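Local coordinates for uncharacterized protein (Pyrococcus horikoshii, PDB 1ZJJ), which is uncharacterised but probably acts as a magnesium-dependent phosphatase of the haloacid dehalogenase (HAD) superfamily, at residues B[45-50]-B[95-100]; B[191-196]-B[222-227]; B[146-151]-B[176-181]; B[204-209]-B[257-262]. All blocks are in the same frame, centred on the assembly; numbering follows the deposited sequence.

Interaction 1 (B[45-50]-B[95-100])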
# COMPACT_ATOMS: atom_id res chain seq x y z
N LYS B 45 12.49 -12.88 11.02
CA LYS B 45 13.45 -13.66 11.80
C LYS B 45 13.47 -15.14 11.39
O LYS B 45 12.51 -15.68 10.87
CB LYS B 45 13.06 -13.57 13.28
CG LYS B 45 13.33 -12.18 13.87
CD LYS B 45 13.09 -12.14 15.39
CE LYS B 45 13.38 -10.76 16.00
NZ LYS B 45 12.28 -9.85 15.70
N THR B 46 14.64 -15.79 11.59
CA THR B 46 14.71 -17.22 11.31
C THR B 46 14.16 -18.05 12.47
O THR B 46 14.01 -17.58 13.60
CB THR B 46 16.16 -17.65 11.08
OG1 THR B 46 16.94 -17.32 12.23
CG2 THR B 46 16.75 -16.97 9.84
N PRO B 47 13.83 -19.30 12.15
CA PRO B 47 13.47 -20.28 13.17
C PRO B 47 14.51 -20.31 14.29
O PRO B 47 14.19 -20.42 15.47
CB PRO B 47 13.35 -21.63 12.48
CG PRO B 47 13.02 -21.28 11.03
CD PRO B 47 13.82 -19.92 10.83
N GLU B 48 15.80 -20.27 13.89
CA GLU B 48 16.86 -20.22 14.89
C GLU B 48 16.72 -19.02 15.83
O GLU B 48 16.81 -19.13 17.05
CB GLU B 48 18.20 -20.16 14.16
CG GLU B 48 18.57 -21.50 13.53
CD GLU B 48 18.00 -21.54 12.13
OE1 GLU B 48 17.94 -20.49 11.51
OE2 GLU B 48 17.60 -22.62 11.68
N MET B 49 16.51 -17.84 15.23
CA MET B 49 16.34 -16.61 16.00
C MET B 49 15.16 -16.74 16.94
O MET B 49 15.20 -16.28 18.07
CB MET B 49 16.13 -15.42 15.07
CG MET B 49 17.39 -14.87 14.42
SD MET B 49 17.05 -13.55 13.21
CE MET B 49 17.53 -14.34 11.71
N TYR B 50 14.09 -17.37 16.46
CA TYR B 50 12.90 -17.54 17.28
C TYR B 50 13.15 -18.48 18.45
O TYR B 50 12.62 -18.27 19.54
CB TYR B 50 11.72 -18.01 16.43
CG TYR B 50 10.91 -16.85 15.91
CD1 TYR B 50 10.88 -16.54 14.55
CD2 TYR B 50 10.20 -16.03 16.79
CE1 TYR B 50 10.18 -15.43 14.08
CE2 TYR B 50 9.50 -14.92 16.34
CZ TYR B 50 9.50 -14.62 14.98
OH TYR B 50 8.81 -13.52 14.53
N VAL B 95 15.59 -12.97 3.70
CA VAL B 95 16.73 -13.01 2.79
C VAL B 95 17.47 -14.34 2.94
O VAL B 95 17.86 -14.94 1.94
CB VAL B 95 17.73 -11.86 3.05
CG1 VAL B 95 19.03 -12.13 2.31
CG2 VAL B 95 17.14 -10.54 2.57
N LYS B 96 17.64 -14.78 4.18
CA LYS B 96 18.33 -16.04 4.46
C LYS B 96 17.61 -17.24 3.84
O LYS B 96 18.24 -18.14 3.28
CB LYS B 96 18.45 -16.25 5.96
CG LYS B 96 19.18 -15.14 6.68
CD LYS B 96 20.54 -15.59 7.18
CE LYS B 96 21.37 -14.40 7.60
NZ LYS B 96 22.20 -14.69 8.80
N GLU B 97 16.28 -17.26 3.96
CA GLU B 97 15.50 -18.36 3.40
C GLU B 97 15.59 -18.37 1.88
O GLU B 97 15.64 -19.43 1.27
CB GLU B 97 14.02 -18.23 3.82
CG GLU B 97 13.79 -18.37 5.31
CD GLU B 97 14.05 -19.77 5.83
OE1 GLU B 97 14.50 -20.65 5.06
OE2 GLU B 97 13.81 -19.99 7.04
N MET B 98 15.61 -17.19 1.27
CA MET B 98 15.71 -17.13 -0.19
C MET B 98 17.11 -17.53 -0.64
O MET B 98 17.28 -18.17 -1.68
CB MET B 98 15.34 -15.72 -0.69
CG MET B 98 13.88 -15.33 -0.43
SD MET B 98 12.69 -16.48 -1.17
CE MET B 98 12.42 -17.62 0.20
N GLN B 99 18.12 -17.16 0.15
CA GLN B 99 19.49 -17.53 -0.19
C GLN B 99 19.60 -19.06 -0.16
O GLN B 99 20.27 -19.65 -1.00
CB GLN B 99 20.48 -16.91 0.80
CG GLN B 99 20.48 -15.39 0.78
CD GLN B 99 21.47 -14.78 1.75
OE1 GLN B 99 21.58 -15.21 2.90
NE2 GLN B 99 22.18 -13.75 1.30
N ALA B 100 18.92 -19.67 0.81
CA ALA B 100 18.93 -21.12 0.95
C ALA B 100 18.38 -21.84 -0.28
O ALA B 100 18.76 -22.97 -0.57
CB ALA B 100 18.13 -21.52 2.18
O HOH W 1 12.67 -17.89 8.30
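Pro47 and Glu97 meet where the capped start of helix 47-56 faces helix 92-101. The cap is a capping box built on Thr46. Its OG1 accepts from Met49 N at 3.1 Å, with an N-H...O angle of 161°. Thr46 N in turn reaches Met49 SD, but that bond is long and weak. The OG1 lies between the backbone N and the carbonyl carbon (chi1 58°), and from there it can fold back over the first turn of the helix.

The buried side of the contact is the closer one. Pro47 CD comes to 3.8 Å from Glu97 OE2, the two side chains arriving from opposite directions. Glu97 bends at chi2, which carries its carboxylate nearer to the proline than its CB direction alone would suggest. Its other oxygen, OE1, forms a salt bridge with Arg74, on helix 69-80. The salt bridge pairs this buried carboxylate with a positive charge, which would probably favour its charged form. On the Glu97 side one water bridges the two segments. It donates to Glu97 OE2 at 2.7 Å and, more weakly, to Lys45 O at 3.4 Å. Pro47 also packs on Ile66 of strand 66-68, at the border of the six-stranded sheet.

The solvent side is looser. Lys96 is exposed, and its NZ makes a weak, long ion pair with Glu92 of its own helix. Its touch on the capped turn is little more than a grazing contact: Lys96 CB lies 4.3 Å from Thr46 CG2.

Interaction 2 (B[191-196]-B[222-227])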
# COMPACT_ATOMS: atom_id res chain seq x y z
N PRO B 191 -0.94 -22.15 1.39
CA PRO B 191 0.46 -22.56 1.36
C PRO B 191 1.01 -22.88 2.76
O PRO B 191 1.81 -23.80 2.94
CB PRO B 191 1.17 -21.36 0.74
CG PRO B 191 0.11 -20.80 -0.18
CD PRO B 191 -1.13 -20.87 0.69
N MET B 192 0.56 -22.11 3.75
CA MET B 192 1.00 -22.30 5.13
C MET B 192 0.46 -23.62 5.65
O MET B 192 1.15 -24.35 6.36
CB MET B 192 0.50 -21.16 6.02
CG MET B 192 1.25 -21.04 7.34
SD MET B 192 2.92 -20.39 7.08
CE MET B 192 2.96 -19.08 8.26
N TYR B 193 -0.79 -23.93 5.30
CA TYR B 193 -1.41 -25.18 5.73
C TYR B 193 -0.67 -26.35 5.09
O TYR B 193 -0.47 -27.38 5.72
CB TYR B 193 -2.88 -25.23 5.31
CG TYR B 193 -3.59 -26.50 5.77
CD1 TYR B 193 -3.86 -26.72 7.12
CD2 TYR B 193 -3.95 -27.48 4.85
CE1 TYR B 193 -4.47 -27.89 7.54
CE2 TYR B 193 -4.56 -28.66 5.26
CZ TYR B 193 -4.82 -28.86 6.61
OH TYR B 193 -5.39 -30.04 7.03
N GLU B 194 -0.27 -26.17 3.84
CA GLU B 194 0.45 -27.22 3.13
C GLU B 194 1.72 -27.56 3.89
O GLU B 194 2.10 -28.72 3.98
CB GLU B 194 0.78 -26.77 1.70
CG GLU B 194 1.65 -27.75 0.94
CD GLU B 194 1.77 -27.41 -0.53
OE1 GLU B 194 1.98 -26.23 -0.86
OE2 GLU B 194 1.67 -28.34 -1.36
N VAL B 195 2.38 -26.55 4.45
CA VAL B 195 3.60 -26.79 5.21
C VAL B 195 3.34 -27.54 6.52
O VAL B 195 4.07 -28.46 6.87
CB VAL B 195 4.34 -25.47 5.51
CG1 VAL B 195 5.50 -25.72 6.46
CG2 VAL B 195 4.86 -24.87 4.21
N VAL B 196 2.30 -27.14 7.24
CA VAL B 196 1.93 -27.79 8.49
C VAL B 196 1.60 -29.26 8.23
O VAL B 196 2.05 -30.15 8.94
CB VAL B 196 0.70 -27.11 9.15
CG1 VAL B 196 0.17 -27.96 10.30
CG2 VAL B 196 1.07 -25.71 9.65
N PHE B 222 -9.30 -24.59 6.94
CA PHE B 222 -8.68 -25.89 6.72
C PHE B 222 -9.07 -27.01 7.69
O PHE B 222 -8.40 -28.03 7.79
CB PHE B 222 -7.16 -25.71 6.66
CG PHE B 222 -6.74 -24.76 5.59
CD1 PHE B 222 -6.86 -25.11 4.25
CD2 PHE B 222 -6.31 -23.47 5.90
CE1 PHE B 222 -6.57 -24.19 3.23
CE2 PHE B 222 -6.01 -22.55 4.91
CZ PHE B 222 -6.14 -22.91 3.57
N GLY B 223 -10.18 -26.80 8.39
CA GLY B 223 -10.69 -27.82 9.30
C GLY B 223 -9.87 -28.17 10.53
O GLY B 223 -9.85 -29.33 10.96
N MET B 224 -9.20 -27.18 11.09
CA MET B 224 -8.41 -27.39 12.30
C MET B 224 -9.28 -26.89 13.44
O MET B 224 -10.05 -25.95 13.27
CB MET B 224 -7.14 -26.55 12.27
CG MET B 224 -6.26 -26.77 11.06
SD MET B 224 -5.04 -25.46 10.98
CE MET B 224 -3.86 -25.99 12.25
N LYS B 225 -9.18 -27.52 14.61
CA LYS B 225 -9.96 -27.06 15.75
C LYS B 225 -9.49 -25.63 16.01
O LYS B 225 -8.29 -25.40 16.18
CB LYS B 225 -9.71 -27.93 16.98
CG LYS B 225 -10.47 -27.48 18.22
CD LYS B 225 -10.11 -28.31 19.44
CE LYS B 225 -10.66 -29.72 19.34
NZ LYS B 225 -12.15 -29.72 19.39
N ALA B 226 -10.42 -24.69 16.02
CA ALA B 226 -10.09 -23.28 16.22
C ALA B 226 -10.13 -22.86 17.69
O ALA B 226 -11.19 -22.60 18.27
CB ALA B 226 -11.05 -22.40 15.40
N ILE B 227 -8.95 -22.77 18.30
CA ILE B 227 -8.84 -22.39 19.70
C ILE B 227 -8.25 -21.00 19.84
O ILE B 227 -7.14 -20.73 19.39
CB ILE B 227 -7.93 -23.36 20.48
CG1 ILE B 227 -8.38 -24.81 20.25
CG2 ILE B 227 -7.94 -23.00 21.96
CD1 ILE B 227 -7.44 -25.85 20.83
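Tyr193 and Phe222 lay their rings one over the other in an offset stack. It joins helix 190-199 to the turn between helix 212-221 and strand 225-229, within the HAD-like core. The ring planes are only 10° from parallel, and the centroids are 4.7 Å apart. The two side chains run antiparallel past one another, which places the CB of each over the other's ring. Phe222 CB sits over one face of Tyr193, 3.6 Å from the ring centroid and displaced from the ring centre. Tyr193 CB stands over the centre of the Phe222 ring, 3.9 Å from its centroid. Both are CH-pi contacts.

Tyr193 holds CG anti to its backbone N (chi1 -179°), and this sends the ring out from the helix toward the turn. Its OH is hydrogen-bonded to Arg197, one turn further along the helix. Phe218 touches Tyr193 too, and its ring meets that of Phe222 at a steep angle.

Met224 follows the turn and bends at chi3. Its sulfur makes a Met-aromatic contact at the edge of the tyrosine ring, with SD 5.3 Å from the centroid. The carbon before it comes closer to a ring atom: Met224 CG lies 4.1 Å from Tyr193 CE1.

Interaction 3 (B[146-151]-B[176-181])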
# COMPACT_ATOMS: atom_id res chain seq x y z
N ALA B 146 7.41 -11.21 -13.39
CA ALA B 146 7.93 -11.87 -12.20
C ALA B 146 6.80 -12.27 -11.27
O ALA B 146 5.80 -11.56 -11.15
CB ALA B 146 8.89 -10.96 -11.46
N THR B 147 6.95 -13.41 -10.61
CA THR B 147 5.93 -13.88 -9.67
C THR B 147 5.83 -12.86 -8.53
O THR B 147 6.84 -12.29 -8.10
CB THR B 147 6.31 -15.25 -9.06
OG1 THR B 147 6.75 -16.13 -10.11
CG2 THR B 147 5.10 -15.87 -8.37
N PHE B 148 4.62 -12.62 -8.05
CA PHE B 148 4.38 -11.68 -6.96
C PHE B 148 3.99 -12.55 -5.76
O PHE B 148 2.89 -13.10 -5.72
CB PHE B 148 3.24 -10.73 -7.36
CG PHE B 148 2.85 -9.70 -6.31
CD1 PHE B 148 3.60 -9.54 -5.15
CD2 PHE B 148 1.74 -8.89 -6.52
CE1 PHE B 148 3.23 -8.57 -4.19
CE2 PHE B 148 1.36 -7.92 -5.58
CZ PHE B 148 2.10 -7.76 -4.42
N ILE B 149 4.92 -12.71 -4.83
CA ILE B 149 4.72 -13.53 -3.63
C ILE B 149 4.79 -12.72 -2.34
O ILE B 149 5.76 -12.00 -2.10
CB ILE B 149 5.79 -14.64 -3.54
CG1 ILE B 149 5.78 -15.48 -4.82
CG2 ILE B 149 5.55 -15.52 -2.31
CD1 ILE B 149 7.08 -16.24 -5.05
N GLY B 150 3.77 -12.86 -1.50
CA GLY B 150 3.75 -12.15 -0.23
C GLY B 150 3.88 -13.14 0.91
O GLY B 150 3.19 -14.15 0.91
N THR B 151 4.75 -12.87 1.88
CA THR B 151 4.92 -13.82 2.98
C THR B 151 3.68 -13.98 3.85
O THR B 151 3.35 -15.08 4.25
CB THR B 151 6.12 -13.44 3.89
OG1 THR B 151 5.91 -12.15 4.48
CG2 THR B 151 7.41 -13.45 3.10
N VAL B 176 -1.56 -2.61 -5.90
CA VAL B 176 -2.08 -1.44 -6.60
C VAL B 176 -1.15 -0.97 -7.72
O VAL B 176 -1.61 -0.62 -8.80
CB VAL B 176 -2.32 -0.27 -5.62
CG1 VAL B 176 -2.55 1.03 -6.38
CG2 VAL B 176 -3.51 -0.59 -4.75
N ALA B 177 0.15 -0.99 -7.45
CA ALA B 177 1.12 -0.55 -8.45
C ALA B 177 1.30 -1.53 -9.61
O ALA B 177 1.64 -1.13 -10.71
CB ALA B 177 2.46 -0.30 -7.78
N THR B 178 1.06 -2.82 -9.36
CA THR B 178 1.24 -3.83 -10.40
C THR B 178 -0.06 -4.31 -11.02
O THR B 178 -0.07 -4.82 -12.15
CB THR B 178 1.95 -5.08 -9.86
OG1 THR B 178 1.08 -5.76 -8.93
CG2 THR B 178 3.24 -4.71 -9.16
N ASN B 179 -1.15 -4.17 -10.28
CA ASN B 179 -2.45 -4.62 -10.75
C ASN B 179 -2.43 -6.14 -10.86
O ASN B 179 -3.19 -6.75 -11.60
CB ASN B 179 -2.77 -3.98 -12.10
CG ASN B 179 -4.23 -4.07 -12.45
OD1 ASN B 179 -5.01 -3.16 -12.20
ND2 ASN B 179 -4.62 -5.20 -13.05
N VAL B 180 -1.53 -6.76 -10.10
CA VAL B 180 -1.38 -8.21 -10.07
C VAL B 180 -1.79 -8.73 -8.69
O VAL B 180 -1.45 -8.14 -7.66
CB VAL B 180 0.08 -8.62 -10.35
CG1 VAL B 180 0.27 -10.10 -10.04
CG2 VAL B 180 0.42 -8.34 -11.80
N GLU B 181 -2.52 -9.84 -8.67
CA GLU B 181 -2.99 -10.45 -7.43
C GLU B 181 -1.85 -11.27 -6.82
O GLU B 181 -1.44 -12.28 -7.39
CB GLU B 181 -4.18 -11.35 -7.73
CG GLU B 181 -4.99 -11.75 -6.52
CD GLU B 181 -5.61 -10.54 -5.83
OE1 GLU B 181 -6.27 -9.74 -6.53
OE2 GLU B 181 -5.44 -10.41 -4.61
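Phe148 on strand 147-150 faces Val180, in the extended chain that follows helix 167-178, and their CA atoms are 7.4 Å apart. The chain leaves the helix at Asn179, where phi turns positive (66°), and then runs back toward the strand.

Phe148 carries the contact. At chi1 179° its ring extends away from the backbone N and reaches across to the returning chain. The ring edge meets a backbone oxygen: Val180 O lies near the ring plane, 3.5 Å from Phe148 CD2. Val180 CG1 lies alongside, 4.0 Å from Phe148 CD2 and similarly close to CB, as the two side chains pass in opposite directions. Thr178 OG1 approaches the ring obliquely, 4.0 Å from Phe148 CE2.

These parts belong to the domain built on a four-stranded parallel sheet, consistent with the cap domain inserted in the HAD fold of UmpH-like relatives. Helix 167-178 lies in the connection from strand 147-150 to its neighbour, strand 183-184. The backbone of Phe148 is hydrogen-bonded to Ile183 there. Ile171 and Leu174 of helix 167-178 and Ile142 of helix 132-143 also pack on the phenylalanine.

Thr178 forms an ST turn at the end of its helix. Its OG1 accepts from Val180 N at 3.0 Å, with an N-H...O angle of 147°. The same hydroxyl bonds to Leu174 O, one turn back in the helix. At the helix end, Val176 and Ala177 pack on Ala155 and Pro165 of the second subunit.

Interaction 4 (B[204-209]-B[257-262])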
# COMPACT_ATOMS: atom_id res chain seq x y z
N GLU B 204 -4.90 -35.11 13.66
CA GLU B 204 -6.07 -34.24 13.81
C GLU B 204 -5.36 -32.98 14.26
O GLU B 204 -4.67 -33.00 15.28
CB GLU B 204 -6.98 -34.74 14.92
CG GLU B 204 -7.95 -33.69 15.38
CD GLU B 204 -8.81 -34.16 16.53
OE1 GLU B 204 -9.53 -33.31 17.09
OE2 GLU B 204 -8.77 -35.37 16.88
N LEU B 205 -5.51 -31.90 13.51
CA LEU B 205 -4.83 -30.65 13.83
C LEU B 205 -5.63 -29.64 14.62
O LEU B 205 -6.82 -29.44 14.36
CB LEU B 205 -4.35 -29.98 12.54
CG LEU B 205 -3.46 -30.80 11.59
CD1 LEU B 205 -3.18 -29.98 10.33
CD2 LEU B 205 -2.17 -31.17 12.31
N TRP B 206 -4.97 -29.02 15.59
CA TRP B 206 -5.57 -27.97 16.42
C TRP B 206 -4.74 -26.71 16.19
O TRP B 206 -3.51 -26.77 16.10
CB TRP B 206 -5.49 -28.31 17.91
CG TRP B 206 -6.42 -29.39 18.38
CD1 TRP B 206 -7.18 -30.23 17.61
CD2 TRP B 206 -6.63 -29.78 19.74
NE1 TRP B 206 -7.85 -31.12 18.42
CE2 TRP B 206 -7.53 -30.87 19.73
CE3 TRP B 206 -6.15 -29.32 20.97
CZ2 TRP B 206 -7.96 -31.51 20.90
CZ3 TRP B 206 -6.57 -29.95 22.14
CH2 TRP B 206 -7.47 -31.03 22.09
N MET B 207 -5.41 -25.56 16.09
CA MET B 207 -4.73 -24.28 15.89
C MET B 207 -5.04 -23.38 17.08
O MET B 207 -6.20 -23.16 17.41
CB MET B 207 -5.23 -23.61 14.61
CG MET B 207 -4.59 -22.27 14.30
SD MET B 207 -2.84 -22.42 13.90
CE MET B 207 -2.15 -20.94 14.69
N VAL B 208 -4.00 -22.88 17.73
CA VAL B 208 -4.17 -22.01 18.88
C VAL B 208 -3.61 -20.62 18.55
O VAL B 208 -2.41 -20.48 18.28
CB VAL B 208 -3.44 -22.56 20.12
CG1 VAL B 208 -3.63 -21.62 21.29
CG2 VAL B 208 -3.94 -23.96 20.45
N GLY B 209 -4.47 -19.61 18.56
CA GLY B 209 -4.02 -18.26 18.24
C GLY B 209 -4.77 -17.16 18.97
O GLY B 209 -5.71 -17.43 19.72
N ILE B 257 -3.90 -27.51 29.31
CA ILE B 257 -3.53 -28.71 30.05
C ILE B 257 -4.75 -29.42 30.64
O ILE B 257 -4.97 -30.60 30.39
CB ILE B 257 -2.54 -28.37 31.18
CG1 ILE B 257 -1.24 -27.81 30.58
CG2 ILE B 257 -2.24 -29.62 32.01
CD1 ILE B 257 -0.24 -27.33 31.61
N ASP B 258 -5.55 -28.70 31.41
CA ASP B 258 -6.73 -29.34 32.00
C ASP B 258 -7.77 -29.65 30.94
O ASP B 258 -8.55 -30.59 31.09
CB ASP B 258 -7.30 -28.48 33.13
CG ASP B 258 -6.59 -28.72 34.45
OD1 ASP B 258 -6.94 -28.08 35.46
OD2 ASP B 258 -5.67 -29.57 34.48
N TYR B 259 -7.79 -28.87 29.86
CA TYR B 259 -8.74 -29.14 28.79
C TYR B 259 -8.42 -30.51 28.18
O TYR B 259 -9.32 -31.31 27.91
CB TYR B 259 -8.64 -28.09 27.68
CG TYR B 259 -9.61 -28.36 26.56
CD1 TYR B 259 -10.98 -28.20 26.74
CD2 TYR B 259 -9.16 -28.78 25.31
CE1 TYR B 259 -11.88 -28.45 25.71
CE2 TYR B 259 -10.05 -29.04 24.27
CZ TYR B 259 -11.41 -28.86 24.48
OH TYR B 259 -12.29 -29.07 23.43
N LEU B 260 -7.13 -30.75 27.97
CA LEU B 260 -6.65 -32.00 27.40
C LEU B 260 -6.83 -33.18 28.34
O LEU B 260 -7.08 -34.30 27.91
CB LEU B 260 -5.17 -31.87 27.01
CG LEU B 260 -4.87 -31.12 25.71
CD1 LEU B 260 -3.42 -30.67 25.71
CD2 LEU B 260 -5.16 -32.03 24.51
N LYS B 261 -6.70 -32.93 29.64
CA LYS B 261 -6.84 -33.98 30.65
C LYS B 261 -8.28 -34.40 30.92
O LYS B 261 -8.54 -35.52 31.37
CB LYS B 261 -6.20 -33.54 31.97
CG LYS B 261 -4.70 -33.41 31.95
CD LYS B 261 -4.19 -33.06 33.34
CE LYS B 261 -2.68 -32.88 33.35
NZ LYS B 261 -2.22 -32.52 34.72
N THR B 262 -9.22 -33.49 30.65
CA THR B 262 -10.63 -33.75 30.89
C THR B 262 -11.33 -34.05 29.57
O THR B 262 -12.57 -34.04 29.48
CB THR B 262 -11.31 -32.55 31.57
OG1 THR B 262 -11.22 -31.39 30.73
CG2 THR B 262 -10.61 -32.24 32.89
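Trp206 turns its CG anti to the carbonyl carbon (chi1 -73°), while chi1 of Tyr259 is 179°. The first torsion directs the six-membered part of the indole toward the C-terminal helix, and the second directs the Tyr259 ring toward the strand. The contact joins strand 204-209, in the parallel sheet of the HAD-type Rossmann-like core, to helix 256-261 packed beside it.

Leu260 makes the closer approach. Its CB does not point straight at the strand, but the branch end comes nearer, and CD2 reaches 3.5 Å from Trp206 CZ3. Tyr259 meets the indole from a different direction. Trp206 CH2 lies at the edge of the tyrosine ring, near its plane, and is 3.9 Å from Tyr259 CE2. Leu260 also packs on Phe28 and Leu29 of helix 22-31. On the strand side, Trp206 touches Val2, Lys225 and Ile227 of the two neighbouring strands.

The indole has a polar tether as well, which would help to fix its rotation. Glu204, two residues earlier on the strand, takes the N-H in a nearly straight bond of 168°. The acceptor lies in the indole plane, but the N-H meets the carboxylate from above its own plane: Trp206 NE1 to Glu204 OE1, 3.1 Å.

Interactions 2 and 4 reach the same sheet through neighbouring strands, with centres 14 Å apart. Strands 204-209 and 225-229 pair there: Lys225 O lies 2.9 Å from Met207 N, and Ile227 N the same distance from Met207 O. Interaction 1 is on the opposite side of the chain's centre from interaction 2, their centres 22 Å apart. Interaction 3 lies in the probable cap domain, about 37 Å from interaction 4 between centres. The magnesium ion is bound by Asp7, Asp9 and Asp210. Asp210 directly follows strand 204-209 of interaction 4. The Met224 side chain of interaction 2 is about 14 Å from the metal. Interactions 1 and 3 lie away from this site.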